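Local coordinates for alginase (Pseudoalteromonas, PDB 4Q8K), which probably cleaves alginate by beta-elimination, as a bacterial polysaccharide lyase of family 18 with a jelly-roll catalytic domain, at residues 216-220 and 254-258; 319-323 and 355-359; 220-224 and 323-327; 170-175 and 187-191; 272-278 and 300-305. All coordinates share one frame; numbering follows the deposited sequence.

Contact 1: 216-220 and 254-258. With CA (calcium ion), chain B.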
# COMPACT_ATOMS: atom_id res chain seq x y z
N MET A 216 -0.62 -10.35 10.06
CA MET A 216 -0.38 -9.14 10.84
C MET A 216 -1.08 -9.18 12.19
O MET A 216 -2.19 -9.69 12.31
CB MET A 216 -0.84 -7.90 10.06
CG MET A 216 -0.64 -6.57 10.79
SD MET A 216 -0.49 -5.13 9.70
CE MET A 216 -2.03 -5.22 8.77
N SER A 217 -0.41 -8.63 13.21
CA SER A 217 -0.98 -8.54 14.55
C SER A 217 -2.29 -7.77 14.58
O SER A 217 -2.50 -6.83 13.82
CB SER A 217 0.00 -7.82 15.48
OG SER A 217 1.28 -8.41 15.42
N ASP A 218 -3.18 -8.16 15.50
CA ASP A 218 -4.40 -7.40 15.74
C ASP A 218 -4.11 -5.91 15.84
O ASP A 218 -3.13 -5.49 16.49
CB ASP A 218 -5.10 -7.87 17.03
CG ASP A 218 -5.60 -9.31 16.94
OD1 ASP A 218 -5.55 -9.92 15.86
OD2 ASP A 218 -6.05 -9.85 17.98
N GLY A 219 -4.94 -5.11 15.19
CA GLY A 219 -4.86 -3.66 15.26
C GLY A 219 -3.94 -3.04 14.22
O GLY A 219 -3.88 -1.82 14.09
N GLY A 220 -3.24 -3.89 13.47
CA GLY A 220 -2.33 -3.39 12.46
C GLY A 220 -3.04 -2.67 11.32
O GLY A 220 -4.21 -2.96 11.03
N ASN A 254 -9.03 -3.58 16.35
CA ASN A 254 -8.23 -4.52 17.12
C ASN A 254 -8.89 -5.89 17.37
O ASN A 254 -8.66 -6.50 18.41
CB ASN A 254 -7.86 -3.88 18.47
CG ASN A 254 -6.65 -4.53 19.12
OD1 ASN A 254 -5.73 -4.99 18.44
ND2 ASN A 254 -6.64 -4.57 20.46
N ASN A 255 -9.70 -6.37 16.41
CA ASN A 255 -10.35 -7.67 16.57
C ASN A 255 -9.83 -8.75 15.62
O ASN A 255 -10.38 -9.85 15.56
CB ASN A 255 -11.87 -7.55 16.46
CG ASN A 255 -12.33 -7.36 15.04
OD1 ASN A 255 -11.55 -6.99 14.18
ND2 ASN A 255 -13.61 -7.63 14.77
N GLY A 256 -8.77 -8.44 14.88
CA GLY A 256 -8.13 -9.43 14.03
C GLY A 256 -8.78 -9.54 12.66
O GLY A 256 -8.27 -10.24 11.78
N ILE A 257 -9.91 -8.86 12.48
CA ILE A 257 -10.57 -8.84 11.18
C ILE A 257 -10.17 -7.56 10.46
O ILE A 257 -10.58 -6.47 10.84
CB ILE A 257 -12.10 -8.91 11.31
CG1 ILE A 257 -12.51 -10.20 12.03
CG2 ILE A 257 -12.76 -8.83 9.93
CD1 ILE A 257 -14.02 -10.34 12.21
N PHE A 258 -9.35 -7.69 9.43
CA PHE A 258 -8.85 -6.52 8.73
C PHE A 258 -9.81 -6.12 7.62
O PHE A 258 -10.23 -6.96 6.83
CB PHE A 258 -7.47 -6.81 8.14
CG PHE A 258 -6.45 -7.16 9.18
CD1 PHE A 258 -6.28 -8.47 9.58
CD2 PHE A 258 -5.70 -6.16 9.79
CE1 PHE A 258 -5.34 -8.79 10.55
CE2 PHE A 258 -4.77 -6.47 10.77
CZ PHE A 258 -4.59 -7.79 11.15
CA CA B . -11.32 -5.12 12.66
O HOH W 1 -7.24 -8.35 20.27
O HOH W 2 -11.41 -2.97 11.37
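The calcium-binding loop meets the turn joining strands 204-216 and 221-228 chiefly through Phe258, whose ring edge, at CE2 and CZ, meets the carbonyl oxygens of Met216, Ser217 and Gly220. Phe258 CZ lies 3.3 Å from Met216 O. That oxygen and the carbonyl oxygens of Ser217 and Gly220 all stand at the rim of the ring, near its plane, so they face C-H bonds and not the pi cloud. Met216 supplies the apolar part: its chain bends at the last torsion (chi3 57°), which brings CE to 3.6 Å from Phe258 CE2.

The turn itself is a type II beta turn from Ser217 to Gly220, closed by Gly220 N to Ser217 O at 3.1 Å. Gly219, at its third position, has the positive phi of 89° that this turn type requires. At the outer end of the contact Asp218 OD1 rests 3.2 Å from Gly256 CA, and Asp218 OD2 accepts a hydrogen bond from a water that also donates to Asn254 O.

Calcium is bound by the other segment. Asn255 OD1 and Ile257 O each coordinate the ion, with Asn255 OD1 at 2.4 Å from it; a water, Asp242, Asp250 and Val252 complete the site. Asn255 OD1 also closes an Asx turn by accepting from Ile257 N at 3.0 Å, the donor lying 56° out of the carbonyl plane. Asp242 links metal and turn: OD1 binds calcium, while OD2 accepts from the backbone N-H groups of both Gly219 and Gly256.

Contact 2: 319-323 and 355-359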
# COMPACT_ATOMS: atom_id res chain seq x y z
N PHE A 319 3.99 -0.21 -4.26
CA PHE A 319 3.31 -1.34 -3.65
C PHE A 319 4.25 -2.04 -2.69
O PHE A 319 5.47 -1.93 -2.82
CB PHE A 319 2.79 -2.30 -4.72
CG PHE A 319 3.88 -3.01 -5.46
CD1 PHE A 319 4.51 -2.41 -6.54
CD2 PHE A 319 4.28 -4.28 -5.08
CE1 PHE A 319 5.52 -3.07 -7.23
CE2 PHE A 319 5.30 -4.94 -5.76
CZ PHE A 319 5.91 -4.33 -6.84
N GLY A 320 3.68 -2.76 -1.73
CA GLY A 320 4.44 -3.46 -0.70
C GLY A 320 3.71 -3.41 0.63
O GLY A 320 2.54 -3.76 0.73
N ASN A 321 4.41 -2.96 1.66
CA ASN A 321 3.80 -2.95 2.98
C ASN A 321 4.31 -1.71 3.70
O ASN A 321 5.45 -1.69 4.17
CB ASN A 321 4.14 -4.25 3.72
CG ASN A 321 3.56 -4.30 5.13
OD1 ASN A 321 3.03 -3.32 5.63
ND2 ASN A 321 3.71 -5.45 5.77
N TYR A 322 3.48 -0.68 3.72
CA TYR A 322 3.78 0.56 4.42
C TYR A 322 2.96 0.61 5.71
O TYR A 322 1.81 1.03 5.70
CB TYR A 322 3.42 1.74 3.51
CG TYR A 322 3.70 3.12 4.05
CD1 TYR A 322 4.36 3.32 5.25
CD2 TYR A 322 3.29 4.24 3.34
CE1 TYR A 322 4.61 4.59 5.72
CE2 TYR A 322 3.53 5.52 3.80
CZ TYR A 322 4.19 5.69 5.00
OH TYR A 322 4.43 6.96 5.47
N LEU A 323 3.58 0.17 6.81
CA LEU A 323 2.91 0.04 8.10
C LEU A 323 2.71 1.40 8.78
O LEU A 323 3.67 2.15 8.99
CB LEU A 323 3.74 -0.89 9.01
CG LEU A 323 3.12 -1.40 10.32
CD1 LEU A 323 1.94 -2.32 10.04
CD2 LEU A 323 4.19 -2.11 11.15
N SER A 355 3.94 -8.25 10.73
CA SER A 355 3.35 -7.55 9.59
C SER A 355 4.07 -7.98 8.32
O SER A 355 5.08 -7.38 7.93
CB SER A 355 3.41 -6.04 9.75
OG SER A 355 2.78 -5.39 8.64
N LYS A 356 3.56 -9.03 7.70
CA LYS A 356 4.19 -9.62 6.54
C LYS A 356 3.20 -9.67 5.39
O LYS A 356 2.20 -10.39 5.47
CB LYS A 356 4.69 -11.02 6.86
CG LYS A 356 5.36 -11.72 5.67
CD LYS A 356 5.65 -13.18 5.96
CE LYS A 356 6.75 -13.31 7.01
NZ LYS A 356 7.21 -14.72 7.14
N VAL A 357 3.48 -8.91 4.34
CA VAL A 357 2.69 -8.98 3.11
C VAL A 357 3.45 -9.81 2.06
O VAL A 357 4.56 -9.46 1.67
CB VAL A 357 2.34 -7.58 2.56
CG1 VAL A 357 1.61 -7.68 1.21
CG2 VAL A 357 1.49 -6.81 3.56
N THR A 358 2.85 -10.91 1.64
CA THR A 358 3.47 -11.80 0.66
C THR A 358 2.73 -11.69 -0.66
O THR A 358 1.52 -11.88 -0.72
CB THR A 358 3.42 -13.26 1.14
OG1 THR A 358 4.09 -13.39 2.39
CG2 THR A 358 4.09 -14.18 0.13
N MET A 359 3.46 -11.38 -1.73
CA MET A 359 2.83 -11.22 -3.03
C MET A 359 3.36 -12.22 -4.03
O MET A 359 4.56 -12.37 -4.19
CB MET A 359 3.03 -9.80 -3.55
CG MET A 359 2.28 -8.76 -2.77
SD MET A 359 2.28 -7.16 -3.57
CE MET A 359 1.69 -6.12 -2.23
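Asn321 and Ser355 reach toward each other across the interior of the jelly-roll sandwich, one from strand 321-324 of the larger sheet, the other from strand 355-368 of the facing sheet. The two short strand segments run nearly antiparallel, at 162°, with axes 8.2 Å apart at closest approach; side chains therefore carry the contact. Asn321 holds its CG anti to the backbone N, which extends the amide toward the facing strand. There ND2 donates to Ser355 OG at 3.0 Å in an almost straight bond (N-H...O 170°), with the hydroxyl close to the amide plane. The carbonyl end is held separately, as OD1 is hydrogen-bonded to Thr222 OG1, so both ends of this buried amide have partners and its rotation is defined.

Val357 packs obliquely against the same side chain, its CG2 lying 3.6 Å from Asn321 CG. Leu323 approaches Ser355 from the next inward-facing position of its strand, with CD1 3.5 Å from Ser355 OG, so that the hydroxyl sits between a polar and an apolar neighbour.

At the other end Phe319 and Met359 make a Met-aromatic contact. The thioether approaches the ring obliquely, 72° off its normal, and Met359 SD is 3.8 Å from Phe319 CD2. Met359 is extended beyond CG, which carries its methyl past the ring to the corner of the chain at Gly320, where Met359 CE lies 3.9 Å from Gly320 O.

Contact 3: 220-224 and 323-327; sequences GKTII and LQSQD. With SO4 (sulfate ion), chain C.
Leu323 lies opposite Thr222 in an antiparallel, non-hydrogen-bonded pair, the CA atoms of Leu323 and Thr222 being 4.3 Å apart, and Leu323 CD1 comes within 3.7 Å of Lys221 O. At Gln324 the backbone takes over: Gln324 N donates to Lys221 O at 2.8 Å and 169°. Gln324 CG lies 4.1 Å from Lys221 CG, and the bend at chi2 (-64°) then turns CD of Gln324 to 3.9 Å from Ile223 CD1. Beyond this point the strands splay, and a water continues the pairing by donating to Gln324 O at 3.0 Å and accepting from Lys221 N. Ser325 centres an inverse gamma turn that ends the regular pairing. Gln326 then brings its amide beside the ammonium of Lys221, whose chain is fully extended; Lys221 NZ donates to sulfate O1 at 2.6 Å. The sulfate, probably from the crystallisation liquor, is also bound by Tyr239 OH.

In the larger antiparallel sheet of the jelly roll, strand 221-228 pairs with 234-241 as well as with 321-324, and Lys221 packs on Tyr239 and Ser241 of the former. Helix 340-349 packs on the end of strand 321-324 and the chain that follows, with Phe347 against both Leu323 and Ser325.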
# COMPACT_ATOMS: atom_id res chain seq x y z
N GLY A 220 -3.24 -3.89 13.47
CA GLY A 220 -2.33 -3.39 12.46
C GLY A 220 -3.04 -2.67 11.32
O GLY A 220 -4.21 -2.96 11.03
N LYS A 221 -2.35 -1.72 10.69
CA LYS A 221 -2.89 -1.01 9.53
C LYS A 221 -1.76 -0.69 8.55
O LYS A 221 -0.76 -0.05 8.92
CB LYS A 221 -3.55 0.29 9.97
CG LYS A 221 -3.98 1.22 8.83
CD LYS A 221 -4.75 2.39 9.40
CE LYS A 221 -5.17 3.36 8.32
NZ LYS A 221 -5.95 4.52 8.88
N THR A 222 -1.92 -1.12 7.30
CA THR A 222 -0.88 -0.87 6.31
C THR A 222 -1.46 -0.43 4.98
O THR A 222 -2.63 -0.71 4.68
CB THR A 222 -0.03 -2.13 6.06
OG1 THR A 222 0.97 -1.83 5.07
CG2 THR A 222 -0.91 -3.28 5.58
N ILE A 223 -0.65 0.28 4.21
CA ILE A 223 -0.99 0.59 2.82
C ILE A 223 -0.17 -0.34 1.93
O ILE A 223 1.07 -0.37 2.03
CB ILE A 223 -0.71 2.08 2.48
CG1 ILE A 223 -1.57 3.01 3.34
CG2 ILE A 223 -0.96 2.37 0.98
CD1 ILE A 223 -1.18 4.46 3.20
N ILE A 224 -0.84 -1.10 1.06
CA ILE A 224 -0.15 -2.14 0.28
C ILE A 224 0.01 -1.77 -1.19
O ILE A 224 0.71 -2.44 -1.94
CB ILE A 224 -0.84 -3.54 0.38
CG1 ILE A 224 -2.25 -3.51 -0.23
CG2 ILE A 224 -0.89 -4.05 1.83
CD1 ILE A 224 -2.86 -4.89 -0.34
N LEU A 323 3.58 0.17 6.81
CA LEU A 323 2.91 0.04 8.10
C LEU A 323 2.71 1.40 8.78
O LEU A 323 3.67 2.15 8.99
CB LEU A 323 3.74 -0.89 9.01
CG LEU A 323 3.12 -1.40 10.32
CD1 LEU A 323 1.94 -2.32 10.04
CD2 LEU A 323 4.19 -2.11 11.15
N GLN A 324 1.45 1.70 9.11
CA GLN A 324 1.05 3.00 9.60
C GLN A 324 1.15 3.06 11.12
O GLN A 324 0.64 2.18 11.81
CB GLN A 324 -0.40 3.28 9.19
CG GLN A 324 -0.64 3.21 7.67
CD GLN A 324 0.13 4.28 6.92
OE1 GLN A 324 1.06 3.98 6.17
NE2 GLN A 324 -0.27 5.54 7.10
N SER A 325 1.80 4.10 11.64
CA SER A 325 1.94 4.24 13.09
C SER A 325 0.73 4.99 13.63
O SER A 325 0.73 6.22 13.69
CB SER A 325 3.23 4.98 13.45
OG SER A 325 3.43 5.00 14.85
N GLN A 326 -0.31 4.24 13.99
CA GLN A 326 -1.60 4.82 14.36
C GLN A 326 -2.32 3.92 15.35
O GLN A 326 -2.31 2.69 15.23
CB GLN A 326 -2.46 5.04 13.09
CG GLN A 326 -3.70 5.90 13.29
CD GLN A 326 -4.53 6.01 12.02
OE1 GLN A 326 -5.13 7.04 11.74
NE2 GLN A 326 -4.55 4.94 11.24
N ASP A 327 -2.94 4.54 16.36
CA ASP A 327 -3.74 3.80 17.33
C ASP A 327 -5.01 3.35 16.61
O ASP A 327 -5.67 4.16 15.98
CB ASP A 327 -4.11 4.71 18.49
CG ASP A 327 -4.67 3.95 19.68
OD1 ASP A 327 -5.76 3.35 19.54
OD2 ASP A 327 -4.02 3.96 20.75
S SO4 C . -5.69 7.80 6.79
O1 SO4 C . -6.20 6.50 7.17
O2 SO4 C . -5.26 8.55 7.97
O3 SO4 C . -4.56 7.57 5.90
O4 SO4 C . -6.73 8.56 6.09
O HOH W 3 -0.40 -0.59 12.42

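Contact 4: 170-175 and 187-191; sequences LVFVPL and WRHEY. With SO4 (sulfate ion), chain D.
The His189 ring receives Val173 N at its edge and the edge of the Phe172 ring at its face. This edge-to-face pair has centroids 5.9 Å apart and planes at 82°, and it lies in the interior of the jelly roll, where strand 169-172 of one sheet runs past strand 186-193 of the other. Tyr191 completes the aromatic cluster. Its ring is nearly perpendicular to that of Phe172, at 87°, but the two meet rim to rim, neither over the other's face, with Phe172 CE1 3.6 Å from Tyr191 CD2.

The polar bond across the contact is Val173 N to His189 ND1, 2.9 Å long with an N-H...N angle of 164°. The donor lies in the imidazole plane, and His189 reaches it because CG is turned away from its own backbone N. Val173 occupies the N-cap position of helix 174-177, so the bond fixes the chain just where strand gives way to helix.

That first helical turn packs on the start of strand 186-193. Pro174 CB lies 4.1 Å from Trp187 CB, and the Leu175 side chain crosses that of Trp187 at about a right angle, with Leu175 CD2 4.1 Å from Trp187 CE3.

Arg188 leaves the other side of its strand. Its guanidinium makes a salt bridge with Glu157 and a cation-pi contact with Tyr322, and its edge meets a sulfate, probably from the crystallisation liquor: Arg188 NH1 donates to sulfate O3 at 2.9 Å and Arg188 NH2 to sulfate O4 at 3.2 Å.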
# COMPACT_ATOMS: atom_id res chain seq x y z
N LEU A 170 7.43 -12.26 -3.40
CA LEU A 170 7.87 -11.04 -2.74
C LEU A 170 7.33 -11.01 -1.32
O LEU A 170 6.14 -11.23 -1.09
CB LEU A 170 7.39 -9.80 -3.50
CG LEU A 170 7.91 -9.59 -4.92
CD1 LEU A 170 7.22 -8.39 -5.55
CD2 LEU A 170 9.42 -9.39 -4.93
N VAL A 171 8.21 -10.76 -0.36
CA VAL A 171 7.80 -10.66 1.04
C VAL A 171 8.19 -9.30 1.60
O VAL A 171 9.36 -8.95 1.64
CB VAL A 171 8.45 -11.75 1.91
CG1 VAL A 171 8.28 -11.41 3.39
CG2 VAL A 171 7.85 -13.11 1.58
N PHE A 172 7.19 -8.53 2.03
CA PHE A 172 7.42 -7.18 2.54
C PHE A 172 7.24 -7.16 4.05
O PHE A 172 6.15 -7.40 4.56
CB PHE A 172 6.48 -6.18 1.87
CG PHE A 172 6.61 -6.14 0.36
CD1 PHE A 172 7.59 -5.36 -0.25
CD2 PHE A 172 5.76 -6.88 -0.44
CE1 PHE A 172 7.71 -5.32 -1.63
CE2 PHE A 172 5.88 -6.84 -1.83
CZ PHE A 172 6.85 -6.07 -2.41
N VAL A 173 8.33 -6.85 4.75
CA VAL A 173 8.36 -6.93 6.20
C VAL A 173 8.95 -5.64 6.78
O VAL A 173 10.15 -5.56 7.07
CB VAL A 173 9.21 -8.12 6.65
CG1 VAL A 173 8.39 -9.41 6.61
CG2 VAL A 173 10.46 -8.25 5.75
N PRO A 174 8.11 -4.62 6.94
CA PRO A 174 8.55 -3.29 7.39
C PRO A 174 9.08 -3.30 8.83
O PRO A 174 9.89 -2.43 9.16
CB PRO A 174 7.27 -2.45 7.28
CG PRO A 174 6.16 -3.46 7.38
CD PRO A 174 6.66 -4.65 6.64
N LEU A 175 8.67 -4.25 9.66
CA LEU A 175 9.23 -4.34 11.01
C LEU A 175 10.70 -4.72 10.97
O LEU A 175 11.43 -4.53 11.95
CB LEU A 175 8.47 -5.35 11.87
CG LEU A 175 6.99 -5.05 12.15
CD1 LEU A 175 6.34 -6.26 12.81
CD2 LEU A 175 6.82 -3.79 13.00
N TRP A 187 6.82 2.68 9.21
CA TRP A 187 7.94 1.96 8.61
C TRP A 187 7.44 1.35 7.32
O TRP A 187 6.30 0.90 7.27
CB TRP A 187 8.39 0.84 9.52
CG TRP A 187 9.42 1.24 10.52
CD1 TRP A 187 10.18 2.38 10.52
CD2 TRP A 187 9.79 0.51 11.69
NE1 TRP A 187 11.02 2.39 11.61
CE2 TRP A 187 10.81 1.24 12.33
CE3 TRP A 187 9.38 -0.71 12.23
CZ2 TRP A 187 11.39 0.81 13.52
CZ3 TRP A 187 9.98 -1.15 13.40
CH2 TRP A 187 10.98 -0.39 14.03
N ARG A 188 8.28 1.32 6.29
CA ARG A 188 7.86 0.72 5.03
C ARG A 188 8.85 -0.27 4.45
O ARG A 188 10.05 -0.25 4.75
CB ARG A 188 7.53 1.79 3.98
CG ARG A 188 8.76 2.36 3.29
CD ARG A 188 8.42 3.56 2.43
NE ARG A 188 7.80 4.63 3.20
CZ ARG A 188 7.45 5.81 2.71
NH1 ARG A 188 7.63 6.09 1.42
NH2 ARG A 188 6.90 6.72 3.51
N HIS A 189 8.31 -1.15 3.61
CA HIS A 189 9.10 -2.04 2.76
C HIS A 189 8.32 -2.06 1.45
O HIS A 189 7.24 -2.64 1.39
CB HIS A 189 9.15 -3.43 3.36
CG HIS A 189 10.35 -4.22 2.93
ND1 HIS A 189 10.49 -5.56 3.21
CD2 HIS A 189 11.45 -3.85 2.24
CE1 HIS A 189 11.65 -5.99 2.72
NE2 HIS A 189 12.25 -4.97 2.13
N GLU A 190 8.85 -1.41 0.42
CA GLU A 190 8.02 -0.98 -0.69
C GLU A 190 8.83 -0.77 -1.98
O GLU A 190 10.02 -0.44 -1.93
CB GLU A 190 7.41 0.35 -0.27
CG GLU A 190 6.40 0.99 -1.18
CD GLU A 190 5.85 2.25 -0.57
OE1 GLU A 190 6.54 3.30 -0.62
OE2 GLU A 190 4.75 2.19 -0.00
N TYR A 191 8.16 -0.97 -3.11
CA TYR A 191 8.74 -0.63 -4.41
C TYR A 191 8.02 0.60 -4.95
O TYR A 191 6.82 0.77 -4.72
CB TYR A 191 8.56 -1.77 -5.40
CG TYR A 191 9.49 -2.95 -5.22
CD1 TYR A 191 10.83 -2.87 -5.56
CD2 TYR A 191 9.01 -4.17 -4.75
CE1 TYR A 191 11.67 -3.95 -5.42
CE2 TYR A 191 9.83 -5.26 -4.59
CZ TYR A 191 11.17 -5.14 -4.93
OH TYR A 191 11.99 -6.23 -4.77
S SO4 D . 6.68 10.04 1.51
O1 SO4 D . 7.44 11.23 1.11
O2 SO4 D . 5.27 10.25 1.15
O3 SO4 D . 7.23 8.87 0.82
O4 SO4 D . 6.78 9.86 2.95

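Contact 5: 272-278 and 300-305; sequences EKFALGT and AFGNSF
Strands 272-278 and 303-305, on the two facing sheets of the jelly roll, run nearly antiparallel at 162° with axes 7.2 Å apart, and the second follows the type I' turn, Ala300 to Asn303, of the hairpin between strands 295-300 and 303-308, in which Ala300 and Asn303 bond reciprocally N to O. Phe274 and Phe305 meet with ring planes only 7° apart, but slid so far that they barely overlap. Each ring instead lies over the other's CB: Phe305 CB is 3.7 Å from the Phe274 centroid, and Phe274 CB 3.9 Å from the Phe305 centroid. Both rings reach this reciprocal CH-pi arrangement with CG anti to the backbone N (chi1 177° for Phe305).

Leu276 and Gly277 form a classic beta bulge opposite Val260. Gly277 CA lies over one face of Phe301, 4.0 Å from its centroid, and Phe301 also stacks with Phe285. Between the aromatic groups Leu276 CB approaches Ala300 CB at 4.3 Å, and Leu276 CD2 is 3.6 Å from Asn303 O. Glu272 OE1 stands at the edge of Phe305, 3.9 Å from CZ. The contact thus relies largely on dispersion and CH-pi attraction, while the carboxylate oxygen faces the ring's C-H rim, an orientation that probably adds a weak electrostatic gain.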
# COMPACT_ATOMS: atom_id res chain seq x y z
N GLU A 272 -12.58 9.63 -1.93
CA GLU A 272 -13.73 8.74 -1.81
C GLU A 272 -13.23 7.38 -1.36
O GLU A 272 -12.27 6.85 -1.92
CB GLU A 272 -14.45 8.63 -3.16
CG GLU A 272 -14.93 9.98 -3.68
CD GLU A 272 -15.73 9.90 -4.98
OE1 GLU A 272 -16.33 8.84 -5.28
OE2 GLU A 272 -15.75 10.92 -5.70
N LYS A 273 -13.86 6.83 -0.33
CA LYS A 273 -13.45 5.53 0.19
C LYS A 273 -14.49 4.46 -0.09
O LYS A 273 -15.69 4.75 -0.23
CB LYS A 273 -13.16 5.63 1.68
CG LYS A 273 -14.39 5.76 2.58
CD LYS A 273 -13.93 6.15 3.99
CE LYS A 273 -14.88 5.68 5.08
NZ LYS A 273 -14.44 6.20 6.42
N PHE A 274 -14.03 3.22 -0.18
CA PHE A 274 -14.88 2.11 -0.60
C PHE A 274 -14.37 0.80 -0.01
O PHE A 274 -13.21 0.44 -0.19
CB PHE A 274 -14.88 2.01 -2.12
CG PHE A 274 -16.03 1.22 -2.68
CD1 PHE A 274 -15.94 -0.15 -2.82
CD2 PHE A 274 -17.18 1.86 -3.11
CE1 PHE A 274 -17.00 -0.88 -3.35
CE2 PHE A 274 -18.25 1.13 -3.65
CZ PHE A 274 -18.15 -0.24 -3.77
N ALA A 275 -15.25 0.08 0.68
CA ALA A 275 -14.89 -1.21 1.25
C ALA A 275 -14.88 -2.32 0.20
O ALA A 275 -15.85 -2.50 -0.54
CB ALA A 275 -15.82 -1.56 2.41
N LEU A 276 -13.78 -3.08 0.16
CA LEU A 276 -13.64 -4.18 -0.79
C LEU A 276 -13.88 -5.54 -0.15
O LEU A 276 -14.47 -6.42 -0.75
CB LEU A 276 -12.26 -4.12 -1.45
CG LEU A 276 -12.04 -2.80 -2.20
CD1 LEU A 276 -10.57 -2.59 -2.53
CD2 LEU A 276 -12.92 -2.73 -3.46
N GLY A 277 -13.42 -5.72 1.08
CA GLY A 277 -13.61 -6.99 1.75
C GLY A 277 -13.05 -6.98 3.15
O GLY A 277 -12.67 -5.92 3.66
N THR A 278 -13.02 -8.15 3.77
CA THR A 278 -12.36 -8.36 5.06
C THR A 278 -11.57 -9.65 5.03
O THR A 278 -11.83 -10.53 4.22
CB THR A 278 -13.38 -8.45 6.22
OG1 THR A 278 -14.29 -9.53 5.97
CG2 THR A 278 -14.16 -7.16 6.38
N ALA A 300 -10.82 -6.27 -5.57
CA ALA A 300 -10.39 -7.28 -4.63
C ALA A 300 -11.61 -7.97 -4.04
O ALA A 300 -12.65 -7.33 -3.86
CB ALA A 300 -9.50 -6.68 -3.53
N PHE A 301 -11.49 -9.26 -3.75
CA PHE A 301 -12.61 -10.06 -3.24
C PHE A 301 -13.80 -10.03 -4.20
O PHE A 301 -14.95 -10.15 -3.76
CB PHE A 301 -13.08 -9.57 -1.87
CG PHE A 301 -11.99 -9.53 -0.83
CD1 PHE A 301 -11.72 -10.64 -0.04
CD2 PHE A 301 -11.24 -8.38 -0.65
CE1 PHE A 301 -10.72 -10.60 0.92
CE2 PHE A 301 -10.22 -8.34 0.30
CZ PHE A 301 -9.97 -9.45 1.09
N GLY A 302 -13.53 -9.87 -5.49
CA GLY A 302 -14.59 -9.80 -6.50
C GLY A 302 -15.34 -8.48 -6.56
O GLY A 302 -16.26 -8.33 -7.38
N ASN A 303 -14.96 -7.54 -5.70
CA ASN A 303 -15.58 -6.23 -5.64
C ASN A 303 -14.72 -5.18 -6.32
O ASN A 303 -13.50 -5.14 -6.11
CB ASN A 303 -15.82 -5.81 -4.18
CG ASN A 303 -16.91 -6.62 -3.51
OD1 ASN A 303 -16.76 -7.05 -2.36
ND2 ASN A 303 -18.01 -6.83 -4.21
N SER A 304 -15.34 -4.34 -7.14
CA SER A 304 -14.60 -3.29 -7.84
C SER A 304 -15.16 -1.91 -7.56
O SER A 304 -16.36 -1.73 -7.39
CB SER A 304 -14.63 -3.52 -9.35
OG SER A 304 -14.16 -4.81 -9.70
N PHE A 305 -14.25 -0.94 -7.51
CA PHE A 305 -14.60 0.46 -7.41
C PHE A 305 -13.56 1.26 -8.18
O PHE A 305 -12.36 0.95 -8.11
CB PHE A 305 -14.64 0.90 -5.94
CG PHE A 305 -14.93 2.37 -5.75
CD1 PHE A 305 -16.18 2.88 -6.05
CD2 PHE A 305 -13.96 3.23 -5.25
CE1 PHE A 305 -16.45 4.23 -5.88
CE2 PHE A 305 -14.23 4.58 -5.08
CZ PHE A 305 -15.47 5.08 -5.38

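All five contacts belong to the jelly-roll sandwich. Contacts 2, 4 and 5 bridge its two facing sheets at different places, contacts 4 and 5 about 23 Å apart between centres and on opposite sides of the chain's centre. Contacts 2 and 4 are closest, with centres 5 Å apart, and strands 321-324 and 186-193, like 355-368 and 169-172, are neighbours in their sheets. Contact 3 shares Leu323 with contact 2 and Gly220 with contact 1, linking the interior to the calcium loop. Contact 1 touches contact 5 through Thr278. Contact 4 closes first along the chain, whereas contact 5 is nested within the loop closed by contact 3; the sandwich is thus closed by both short-range and long-range pairings.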